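Local structure of resiniferatoxin-binding, phosphotriesterase-related protein (Rhodobacter sphaeroides 2.4.1, 3K2G) at residues L118-I121 with S122-G126; E187-K190 with S191-A195; C237-N240 with P241-M244; D245-Y248 with Q249-A253; Y319-V322 with T323-L327. The protein binds two zinc ions in a TIM-barrel hydrolase fold of the phosphotriesterase family and probably acts as a phosphoric ester hydrolase. All blocks are in the same frame, centred on the assembly; numbering follows the deposited sequence.

Interaction 1 of 5, residues L118-I121 with S122-G126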
# COMPACT_ATOMS: atom_id res chain seq x y z
N LEU B 118 -3.24 21.91 40.95
CA LEU B 118 -4.37 21.30 40.26
C LEU B 118 -5.70 21.74 40.87
O LEU B 118 -6.65 22.05 40.15
CB LEU B 118 -4.28 19.77 40.30
CG LEU B 118 -3.12 19.11 39.54
CD1 LEU B 118 -3.33 17.60 39.50
CD2 LEU B 118 -3.05 19.67 38.12
N ARG B 119 -5.77 21.78 42.20
CA ARG B 119 -7.00 22.19 42.87
C ARG B 119 -7.34 23.65 42.59
O ARG B 119 -8.52 24.00 42.42
CB ARG B 119 -6.88 21.95 44.38
CG ARG B 119 -7.13 20.50 44.77
CD ARG B 119 -6.87 20.23 46.25
NE ARG B 119 -7.45 18.95 46.66
CZ ARG B 119 -7.33 18.43 47.88
NH1 ARG B 119 -6.67 19.08 48.83
NH2 ARG B 119 -7.91 17.27 48.16
N ARG B 120 -6.33 24.51 42.52
CA ARG B 120 -6.59 25.91 42.23
C ARG B 120 -7.12 26.01 40.80
O ARG B 120 -8.04 26.78 40.52
CB ARG B 120 -5.32 26.74 42.38
CG ARG B 120 -5.51 28.20 41.98
CD ARG B 120 -4.22 28.99 42.07
NE ARG B 120 -4.31 30.23 41.31
CZ ARG B 120 -3.28 31.05 41.07
NH1 ARG B 120 -2.07 30.76 41.54
NH2 ARG B 120 -3.47 32.14 40.35
N ILE B 121 -6.54 25.21 39.91
CA ILE B 121 -6.97 25.22 38.51
C ILE B 121 -8.42 24.73 38.39
O ILE B 121 -9.24 25.36 37.71
CB ILE B 121 -6.05 24.35 37.64
CG1 ILE B 121 -4.63 24.91 37.68
CG2 ILE B 121 -6.58 24.30 36.22
CD1 ILE B 121 -3.61 24.09 36.93
N SER B 122 -8.73 23.62 39.05
CA SER B 122 -10.09 23.09 38.99
C SER B 122 -11.05 24.07 39.64
O SER B 122 -12.17 24.27 39.15
CB SER B 122 -10.17 21.74 39.71
OG SER B 122 -9.97 21.88 41.10
N ALA B 123 -10.62 24.69 40.73
CA ALA B 123 -11.47 25.65 41.43
C ALA B 123 -11.80 26.87 40.58
O ALA B 123 -12.96 27.28 40.48
CB ALA B 123 -10.81 26.08 42.73
N GLU B 124 -10.79 27.46 39.94
CA GLU B 124 -11.00 28.65 39.13
C GLU B 124 -11.55 28.43 37.72
O GLU B 124 -12.11 29.35 37.13
CB GLU B 124 -9.70 29.46 39.03
CG GLU B 124 -9.24 30.04 40.35
CD GLU B 124 -7.99 30.88 40.20
OE1 GLU B 124 -7.94 31.70 39.26
OE2 GLU B 124 -7.06 30.72 41.02
N THR B 125 -11.42 27.22 37.19
CA THR B 125 -11.91 26.95 35.84
C THR B 125 -13.24 26.21 35.84
O THR B 125 -14.00 26.30 34.87
CB THR B 125 -10.92 26.10 35.04
OG1 THR B 125 -10.81 24.81 35.64
CG2 THR B 125 -9.55 26.77 35.01
N GLY B 126 -13.53 25.49 36.91
CA GLY B 126 -14.77 24.74 36.99
C GLY B 126 -14.63 23.41 36.27
O GLY B 126 -15.59 22.66 36.15

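Interaction 2 of 5, residues E187-K190 with S191-A195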
# COMPACT_ATOMS: atom_id res chain seq x y z
N GLU B 187 15.16 -0.36 35.59
CA GLU B 187 14.49 0.54 36.52
C GLU B 187 13.07 0.83 36.04
O GLU B 187 12.13 0.84 36.82
CB GLU B 187 15.27 1.85 36.64
CG GLU B 187 16.72 1.70 37.09
CD GLU B 187 17.62 1.00 36.07
OE1 GLU B 187 17.78 1.54 34.95
OE2 GLU B 187 18.16 -0.08 36.38
N GLU B 188 12.93 1.08 34.74
CA GLU B 188 11.62 1.38 34.17
C GLU B 188 10.72 0.14 34.26
O GLU B 188 9.51 0.26 34.48
CB GLU B 188 11.78 1.84 32.73
CG GLU B 188 12.75 3.02 32.60
CD GLU B 188 13.01 3.43 31.17
OE1 GLU B 188 13.02 2.56 30.29
OE2 GLU B 188 13.22 4.64 30.94
N GLU B 189 11.32 -1.04 34.11
CA GLU B 189 10.58 -2.29 34.20
C GLU B 189 10.07 -2.48 35.62
O GLU B 189 8.93 -2.90 35.83
CB GLU B 189 11.47 -3.48 33.81
CG GLU B 189 10.71 -4.80 33.74
CD GLU B 189 11.60 -5.97 33.35
OE1 GLU B 189 12.24 -5.91 32.28
OE2 GLU B 189 11.64 -6.96 34.11
N LYS B 190 10.94 -2.19 36.59
CA LYS B 190 10.58 -2.31 38.00
C LYS B 190 9.45 -1.33 38.29
O LYS B 190 8.49 -1.65 38.99
CB LYS B 190 11.77 -1.96 38.89
CG LYS B 190 11.50 -2.11 40.39
CD LYS B 190 12.65 -1.56 41.22
CE LYS B 190 12.79 -0.05 41.02
NZ LYS B 190 13.99 0.50 41.70
N SER B 191 9.59 -0.12 37.75
CA SER B 191 8.59 0.91 37.92
C SER B 191 7.24 0.44 37.39
O SER B 191 6.22 0.56 38.07
CB SER B 191 9.02 2.18 37.18
OG SER B 191 7.98 3.14 37.15
N LEU B 192 7.24 -0.11 36.18
CA LEU B 192 6.02 -0.59 35.55
C LEU B 192 5.40 -1.77 36.30
O LEU B 192 4.18 -1.87 36.39
CB LEU B 192 6.28 -0.99 34.10
CG LEU B 192 5.04 -1.44 33.31
CD1 LEU B 192 4.00 -0.33 33.33
CD2 LEU B 192 5.42 -1.79 31.88
N ARG B 193 6.24 -2.66 36.82
CA ARG B 193 5.75 -3.81 37.58
C ARG B 193 5.06 -3.33 38.85
O ARG B 193 4.01 -3.84 39.23
CB ARG B 193 6.90 -4.76 37.92
CG ARG B 193 7.47 -5.51 36.72
CD ARG B 193 8.50 -6.55 37.16
NE ARG B 193 9.03 -7.33 36.04
CZ ARG B 193 8.32 -8.19 35.32
NH1 ARG B 193 7.04 -8.41 35.60
NH2 ARG B 193 8.89 -8.85 34.32
N GLY B 194 5.66 -2.34 39.51
CA GLY B 194 5.07 -1.81 40.73
C GLY B 194 3.74 -1.13 40.41
O GLY B 194 2.79 -1.20 41.19
N ALA B 195 3.69 -0.47 39.26
CA ALA B 195 2.47 0.21 38.85
C ALA B 195 1.36 -0.81 38.56
O ALA B 195 0.21 -0.61 38.94
CB ALA B 195 2.73 1.06 37.62

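Interaction 3 of 5, residues C237-N240 with P241-M244. With ZN (zinc ion), chain J.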
# COMPACT_ATOMS: atom_id res chain seq x y z
N CYS B 237 -0.10 5.22 25.84
CA CYS B 237 0.09 6.60 25.36
C CYS B 237 0.94 6.75 24.11
O CYS B 237 1.74 5.88 23.77
CB CYS B 237 0.74 7.45 26.45
SG CYS B 237 -0.18 7.59 28.00
N HIS B 238 0.76 7.88 23.45
CA HIS B 238 1.54 8.24 22.26
C HIS B 238 1.47 7.26 21.10
O HIS B 238 2.49 6.82 20.57
CB HIS B 238 2.99 8.46 22.70
CG HIS B 238 3.11 9.25 23.96
ND1 HIS B 238 2.33 10.35 24.22
CD2 HIS B 238 3.91 9.10 25.04
CE1 HIS B 238 2.64 10.85 25.41
NE2 HIS B 238 3.60 10.10 25.93
N MSE B 239 0.25 6.93 20.70
CA MSE B 239 0.07 6.00 19.58
C MSE B 239 0.24 6.67 18.22
O MSE B 239 0.52 6.01 17.23
CB MSE B 239 -1.31 5.36 19.68
CG MSE B 239 -1.46 4.46 20.90
SE MSE B 239 -0.08 3.09 21.01
CE MSE B 239 -0.51 2.16 19.37
N ASN B 240 0.08 8.00 18.19
CA ASN B 240 0.18 8.77 16.95
C ASN B 240 1.29 8.37 15.97
O ASN B 240 1.03 8.17 14.79
CB ASN B 240 0.32 10.26 17.25
CG ASN B 240 -0.87 10.82 18.01
OD1 ASN B 240 -1.60 11.68 17.51
ND2 ASN B 240 -1.07 10.34 19.23
N PRO B 241 2.54 8.26 16.45
CA PRO B 241 3.67 7.89 15.58
C PRO B 241 3.61 6.53 14.89
O PRO B 241 4.32 6.31 13.91
CB PRO B 241 4.88 8.01 16.50
CG PRO B 241 4.44 9.04 17.52
CD PRO B 241 3.03 8.61 17.80
N SER B 242 2.79 5.62 15.40
CA SER B 242 2.69 4.29 14.79
C SER B 242 1.44 4.14 13.93
O SER B 242 0.99 3.03 13.65
CB SER B 242 2.73 3.20 15.88
OG SER B 242 1.70 3.35 16.84
N HIS B 243 0.90 5.28 13.49
CA HIS B 243 -0.29 5.31 12.64
C HIS B 243 -0.14 4.49 11.36
O HIS B 243 -1.12 4.02 10.81
CB HIS B 243 -0.61 6.75 12.25
CG HIS B 243 0.37 7.35 11.30
ND1 HIS B 243 0.28 7.18 9.93
CD2 HIS B 243 1.49 8.09 11.51
CE1 HIS B 243 1.29 7.80 9.34
NE2 HIS B 243 2.04 8.36 10.28
N MSE B 244 1.10 4.34 10.89
CA MSE B 244 1.38 3.60 9.66
C MSE B 244 1.60 2.11 9.87
O MSE B 244 2.04 1.40 8.96
CB MSE B 244 2.61 4.18 8.94
CG MSE B 244 3.42 5.20 9.72
SE MSE B 244 4.30 4.53 11.35
CE MSE B 244 5.97 3.81 10.55
ZN ZN J . 4.70 10.76 27.83
O HOH W 1 3.26 4.66 18.86
O HOH W 2 3.96 12.75 27.74
O HOH W 3 6.09 12.12 26.41

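Interaction 4 of 5, residues D245-Y248 with Q249-A253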
# COMPACT_ATOMS: atom_id res chain seq x y z
N ASP B 245 1.30 1.63 11.07
CA ASP B 245 1.47 0.23 11.40
C ASP B 245 0.12 -0.27 11.94
O ASP B 245 -0.02 -0.56 13.13
CB ASP B 245 2.56 0.09 12.47
CG ASP B 245 3.07 -1.34 12.61
OD1 ASP B 245 2.35 -2.27 12.19
OD2 ASP B 245 4.18 -1.53 13.16
N PRO B 246 -0.90 -0.39 11.07
CA PRO B 246 -2.23 -0.84 11.47
C PRO B 246 -2.31 -2.21 12.17
O PRO B 246 -3.15 -2.41 13.05
CB PRO B 246 -3.03 -0.80 10.17
CG PRO B 246 -1.98 -1.01 9.12
CD PRO B 246 -0.85 -0.15 9.61
N VAL B 247 -1.45 -3.14 11.78
CA VAL B 247 -1.45 -4.45 12.41
C VAL B 247 -1.06 -4.28 13.88
O VAL B 247 -1.73 -4.78 14.78
CB VAL B 247 -0.48 -5.42 11.69
CG1 VAL B 247 -0.31 -6.70 12.50
CG2 VAL B 247 -1.01 -5.73 10.30
N TYR B 248 0.03 -3.56 14.10
CA TYR B 248 0.52 -3.29 15.45
C TYR B 248 -0.58 -2.65 16.29
O TYR B 248 -0.93 -3.16 17.35
CB TYR B 248 1.73 -2.35 15.36
CG TYR B 248 2.27 -1.83 16.68
CD1 TYR B 248 2.95 -2.67 17.56
CD2 TYR B 248 2.18 -0.47 16.99
CE1 TYR B 248 3.54 -2.16 18.72
CE2 TYR B 248 2.77 0.05 18.14
CZ TYR B 248 3.45 -0.80 19.00
OH TYR B 248 4.07 -0.29 20.13
N GLN B 249 -1.14 -1.55 15.81
CA GLN B 249 -2.18 -0.86 16.56
C GLN B 249 -3.43 -1.70 16.81
O GLN B 249 -3.95 -1.71 17.93
CB GLN B 249 -2.57 0.45 15.88
CG GLN B 249 -1.39 1.41 15.72
CD GLN B 249 -1.81 2.85 15.49
OE1 GLN B 249 -2.77 3.12 14.79
NE2 GLN B 249 -1.06 3.79 16.09
N ALA B 250 -3.91 -2.38 15.78
CA ALA B 250 -5.12 -3.20 15.92
C ALA B 250 -4.92 -4.37 16.87
O ALA B 250 -5.81 -4.69 17.66
CB ALA B 250 -5.58 -3.71 14.54
N THR B 251 -3.76 -5.01 16.81
CA THR B 251 -3.52 -6.15 17.69
C THR B 251 -3.42 -5.74 19.15
O THR B 251 -3.72 -6.53 20.05
CB THR B 251 -2.25 -6.92 17.26
OG1 THR B 251 -1.14 -6.01 17.18
CG2 THR B 251 -2.47 -7.59 15.92
N LEU B 252 -3.01 -4.50 19.39
CA LEU B 252 -2.92 -3.97 20.74
C LEU B 252 -4.33 -3.71 21.22
O LEU B 252 -4.67 -4.01 22.37
CB LEU B 252 -2.13 -2.66 20.76
CG LEU B 252 -0.64 -2.84 20.50
CD1 LEU B 252 -0.01 -1.47 20.20
CD2 LEU B 252 0.02 -3.50 21.71
N ALA B 253 -5.16 -3.16 20.34
CA ALA B 253 -6.55 -2.87 20.68
C ALA B 253 -7.28 -4.18 21.00
O ALA B 253 -8.05 -4.24 21.95
CB ALA B 253 -7.24 -2.15 19.53

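Interaction 5 of 5, residues Y319-V322 with T323-L327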
# COMPACT_ATOMS: atom_id res chain seq x y z
N TYR B 319 -5.64 23.82 24.76
CA TYR B 319 -6.40 22.65 25.22
C TYR B 319 -7.76 22.49 24.54
O TYR B 319 -8.47 21.53 24.82
CB TYR B 319 -6.65 22.72 26.73
CG TYR B 319 -5.41 22.77 27.59
CD1 TYR B 319 -4.58 21.66 27.72
CD2 TYR B 319 -5.06 23.95 28.25
CE1 TYR B 319 -3.42 21.72 28.49
CE2 TYR B 319 -3.89 24.02 29.02
CZ TYR B 319 -3.08 22.90 29.14
OH TYR B 319 -1.93 22.98 29.89
N ALA B 320 -8.14 23.42 23.66
CA ALA B 320 -9.44 23.32 22.99
C ALA B 320 -9.33 22.93 21.52
O ALA B 320 -10.32 22.92 20.80
CB ALA B 320 -10.19 24.64 23.12
N PHE B 321 -8.12 22.58 21.09
CA PHE B 321 -7.86 22.22 19.70
C PHE B 321 -8.54 20.92 19.27
O PHE B 321 -9.19 20.86 18.23
CB PHE B 321 -6.35 22.13 19.48
CG PHE B 321 -5.97 21.91 18.05
CD1 PHE B 321 -5.98 22.97 17.14
CD2 PHE B 321 -5.60 20.65 17.59
CE1 PHE B 321 -5.63 22.78 15.81
CE2 PHE B 321 -5.26 20.44 16.26
CZ PHE B 321 -5.27 21.51 15.37
N VAL B 322 -8.40 19.86 20.07
CA VAL B 322 -9.02 18.59 19.72
C VAL B 322 -10.51 18.77 19.48
O VAL B 322 -11.04 18.34 18.45
CB VAL B 322 -8.79 17.54 20.83
CG1 VAL B 322 -9.73 16.35 20.63
CG2 VAL B 322 -7.35 17.06 20.78
N THR B 323 -11.17 19.44 20.42
CA THR B 323 -12.61 19.69 20.35
C THR B 323 -13.06 20.61 19.22
O THR B 323 -14.03 20.32 18.53
CB THR B 323 -13.13 20.31 21.66
OG1 THR B 323 -12.80 19.46 22.76
CG2 THR B 323 -14.64 20.48 21.59
N LYS B 324 -12.35 21.72 19.05
CA LYS B 324 -12.72 22.70 18.04
C LYS B 324 -12.24 22.40 16.63
O LYS B 324 -12.92 22.73 15.65
CB LYS B 324 -12.19 24.07 18.47
CG LYS B 324 -12.81 25.25 17.72
CD LYS B 324 -12.00 26.53 17.91
CE LYS B 324 -11.79 26.87 19.38
NZ LYS B 324 -10.99 28.12 19.50
N HIS B 325 -11.09 21.76 16.50
CA HIS B 325 -10.56 21.51 15.17
C HIS B 325 -10.39 20.06 14.74
O HIS B 325 -10.68 19.73 13.59
CB HIS B 325 -9.24 22.28 15.03
CG HIS B 325 -9.40 23.76 15.20
ND1 HIS B 325 -9.97 24.57 14.24
CD2 HIS B 325 -9.08 24.58 16.23
CE1 HIS B 325 -10.00 25.81 14.67
NE2 HIS B 325 -9.47 25.85 15.88
N PHE B 326 -9.96 19.18 15.63
CA PHE B 326 -9.78 17.80 15.23
C PHE B 326 -11.10 17.05 15.02
O PHE B 326 -11.23 16.30 14.05
CB PHE B 326 -8.89 17.04 16.22
CG PHE B 326 -8.44 15.69 15.71
CD1 PHE B 326 -7.69 15.58 14.54
CD2 PHE B 326 -8.77 14.52 16.40
CE1 PHE B 326 -7.28 14.33 14.06
CE2 PHE B 326 -8.38 13.27 15.93
CZ PHE B 326 -7.63 13.17 14.76
N LEU B 327 -12.08 17.24 15.91
CA LEU B 327 -13.35 16.54 15.74
C LEU B 327 -13.90 16.83 14.34
O LEU B 327 -14.29 15.91 13.62
CB LEU B 327 -14.34 16.95 16.85
CG LEU B 327 -13.86 16.63 18.28
CD1 LEU B 327 -14.99 16.89 19.28
CD2 LEU B 327 -13.40 15.18 18.39
O HOH W 4 -10.07 20.05 22.99

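Interaction 1 of 5, residues L118-I121 with S122-G126
Arg120 and Glu124 join through a salt bridge one turn apart on helix 115-125, which links strands 102-105 and 128-131 as the helix of a beta-alpha-beta unit in the TIM barrel. This is the looser, more solvent-facing part of the contact. Arg120 has CG anti to its own N (chi1 175°) and a chain extended to NE, which brings that N-H to Glu124 OE2 at 2.8 Å. The carboxylate oxygen is met on its syn side and lies close to the guanidinium plane, with the two flat groups only 21° apart. A long, flexible arginine suits this partly exposed place, because while NE holds Glu124 its NH2 reaches Asp86 at the start of helix 85-97.

The buried part of the contact, formed by Leu118, Ile121 and Ser122, is close-packed. Leu118 rests on Val129 and Met131 of the following strand, and Ile121 reaches Leu37 and Leu85. The beta-branched Ile121 and Thr125 lie side by side, their CG2 methyls 4.0 Å apart. Ser122 is small enough to sit against Val129; its OG has one proton and two acceptors within reach, Arg119 O at 2.9 Å and Asp20, and which of them takes it is left open. Arg119 NE bonds to Val19 O, and its NH1 pairs with Asp169.

At the C-terminal end, Gly126 takes a positive phi (83°), where a side chain would press on the preceding carbonyl. One turn back, Ile121 O is gripped from opposite faces of its carbonyl plane, by Thr125 N at 2.9 Å and by Thr125 OG1 at 2.7 Å.

Interaction 2 of 5, residues E187-K190 with S191-A195
The guanidinium of Arg193 and the carboxylate of Glu189 stand at 78° to each other, nearly perpendicular, so their planes do not stack and the contact is made at the guanidinium edge. There Glu189 OE2 sits near the plane and faces two donors at once: it accepts from Arg193 NE at 3.3 Å and, weakly, from Arg193 NH2. The NE donor comes in on the anti side of OE2. Such long bonds suggest a rather loose grip, and the guanidinium has other anions to share, since NH1 pairs with Glu227 and NH2 with Glu226.

The two chains run side by side in the same direction. Glu189 has CG anti to its own N (chi1 -174°), while Arg193 turns CG beside its N (chi1 -70°), where it rests 3.1 Å from Glu189 O. Beneath them the backbone keeps the regular i to i+4 pattern, as in Gly194 N to Lys190 O at 3.0 Å.

Toward the barrel strands, Ser191 and Ala195 are small enough to fit closely against Ile178, and the aliphatic Leu192 reaches Val208 and helix 217-226. Glu188 is a buried charge whose donors come from Ser181, Thr185 and Ala138. Lys190, partly exposed, bonds through NZ to the carbonyls of Leu148 and Ala145. Apart from Glu188, the charged groups lie on the more exposed face, as in the amphipathic helix of a beta-alpha-beta crossover, here joining strands 175-178 and 206-208 of the TIM barrel.

Interaction 3 of 5, residues C237-N240 with P241-M244
Backbone hydrogen bonds close the turn between Met239 and His243. Ser242 N donates to Met239 O at 2.9 Å and His243 N to Asn240 O at 3.2 Å, two successive i to i+3 bonds. Both donors stand well above the carbonyl planes, the second by 53°. Pro241 fits a position where no backbone N-H is needed.

Water adds a second link. One molecule lies 2.9 Å from both His238 O and Ser242 OG and can bridge the two residues. Ser242 OG, held between its own N and carbonyl carbon (chi1 57°), is also met by Gln249 NE2.

Metal coordination lies at the other end. Just beyond strand 234-236 of the TIM barrel, where the family keeps its metal ligands, His238 NE2 binds a zinc ion at 2.3 Å. Two waters, at 2.1 and 2.4 Å, Glu177 and His209 are further ligands of this zinc, and Tyr136 is also assigned to the site. His238 ND1 bonds to Asp262, a second-shell carboxylate that would orient the ring and may strengthen NE2 as a ligand. Cys237 CB lies over the centre of one ring face.

Van der Waals contacts add to these. Met239, present as selenomethionine and bent at chi2 and chi3, brings its CE to 3.6 Å from Ser242 OG, and its flexible chain also reaches Leu259 and Leu252. His243 has its ring edge against Asn240 O, with CD2 at 3.3 Å.

Interaction 4 of 5, residues D245-Y248 with Q249-A253
Tyr248 lies across Leu252 one turn later in helix 246-255, and can be followed outward from its CB. CB itself meets little more than the amide of the next residue in the chain. CG sits anti to the backbone N (chi1 173°), a torsion that places the ring beside Leu252. The ring carbons then share one methyl: Leu252 CD1 is 3.7 Å from CZ and the same distance from the ring centroid, only 11° off the normal, a CH-pi contact over the face. Arg215 makes a cation-pi contact with the ring. At the tip, OH bonds to Ala217 N at the head of helix 217-226.

The first turn is secured by Asp245, the N-cap. Its OD1 accepts from Tyr248 N at 3.3 Å, from above the carboxylate plane, and OD2 pairs with Arg215. A short acidic side chain suits a helix start, where amide N-H groups lack backbone acceptors. Pro246 follows naturally, as the first turn needs no donor from it.

Thr251 OG1 lies 2.8 Å from Val247 O and 2.9 Å from Tyr248 O, and also meets His218, so its proton is not assigned. On the outer side Val247 and Ala250 pack against a second subunit, where small residues allow close approach.

With cap, hydroxyls and aromatic face all engaged, the chemistry implies a helix start fixed by polar bonds at its end and by dispersion along its side, with Arg215 serving both Asp245 and Tyr248.

Interaction 5 of 5, residues Y319-V322 with T323-L327
Phe321 O is gripped by two successive amides: His325 N at 2.7 Å and Phe326 N at 3.2 Å. The first is an ordinary i to i+4 bond, the second an i to i+5 bond, and Leu327 N to Val322 O at 3.0 Å repeats the wider spacing. Together they mark a pi-type turn at 323-326 in helix 321-332.

One turn apart, Phe321 and His325 also meet through their side chains. His325 CB lies over one face of the phenyl ring, 4.0 Å from its centroid, a CH-pi contact. The rings themselves are oblique, planes 36° apart, with His325 CD2 3.6 Å from Phe321 CD1. Phe321 reaches this place with CG anti to its N (chi1 -173°). An imidazole suits the position because its carbons pack on the phenyl group while NE2 bonds to Glu68 of the third subunit, which also pairs with Lys324.

Ahead of the first helical turn, a water is inserted between Tyr319 O and Thr323 N, the pair an i to i+4 bond would join; it accepts from Thr323 N at 2.9 Å. Val322 and Leu327 turn to Met344 of helix 337-352. The whole is a pi-bulge near the N-terminus of an outer barrel helix, placed at a subunit interface.

In the fold
All five contacts are local, and four lie on helices of the TIM-barrel fold, around its strands. Interactions 1, 2 and 4 belong to beta-alpha-beta units, interaction 5 to helix 321-332. Interactions 3 and 4 are buried, the others partly so; interaction 3 differs as the loop carrying a zinc ligand, nearest the chain centre. It runs straight into interaction 4, and the two touch through Ser242 and Gln249. Interactions 1 and 2 both pair arginine with glutamate on a partly exposed helix face, with their centres about 31 Å apart. Interactions 4 and 5 instead use aromatic CH-pi contacts and meet different neighbouring subunits, by packing in the first and also through a salt bridge in the second.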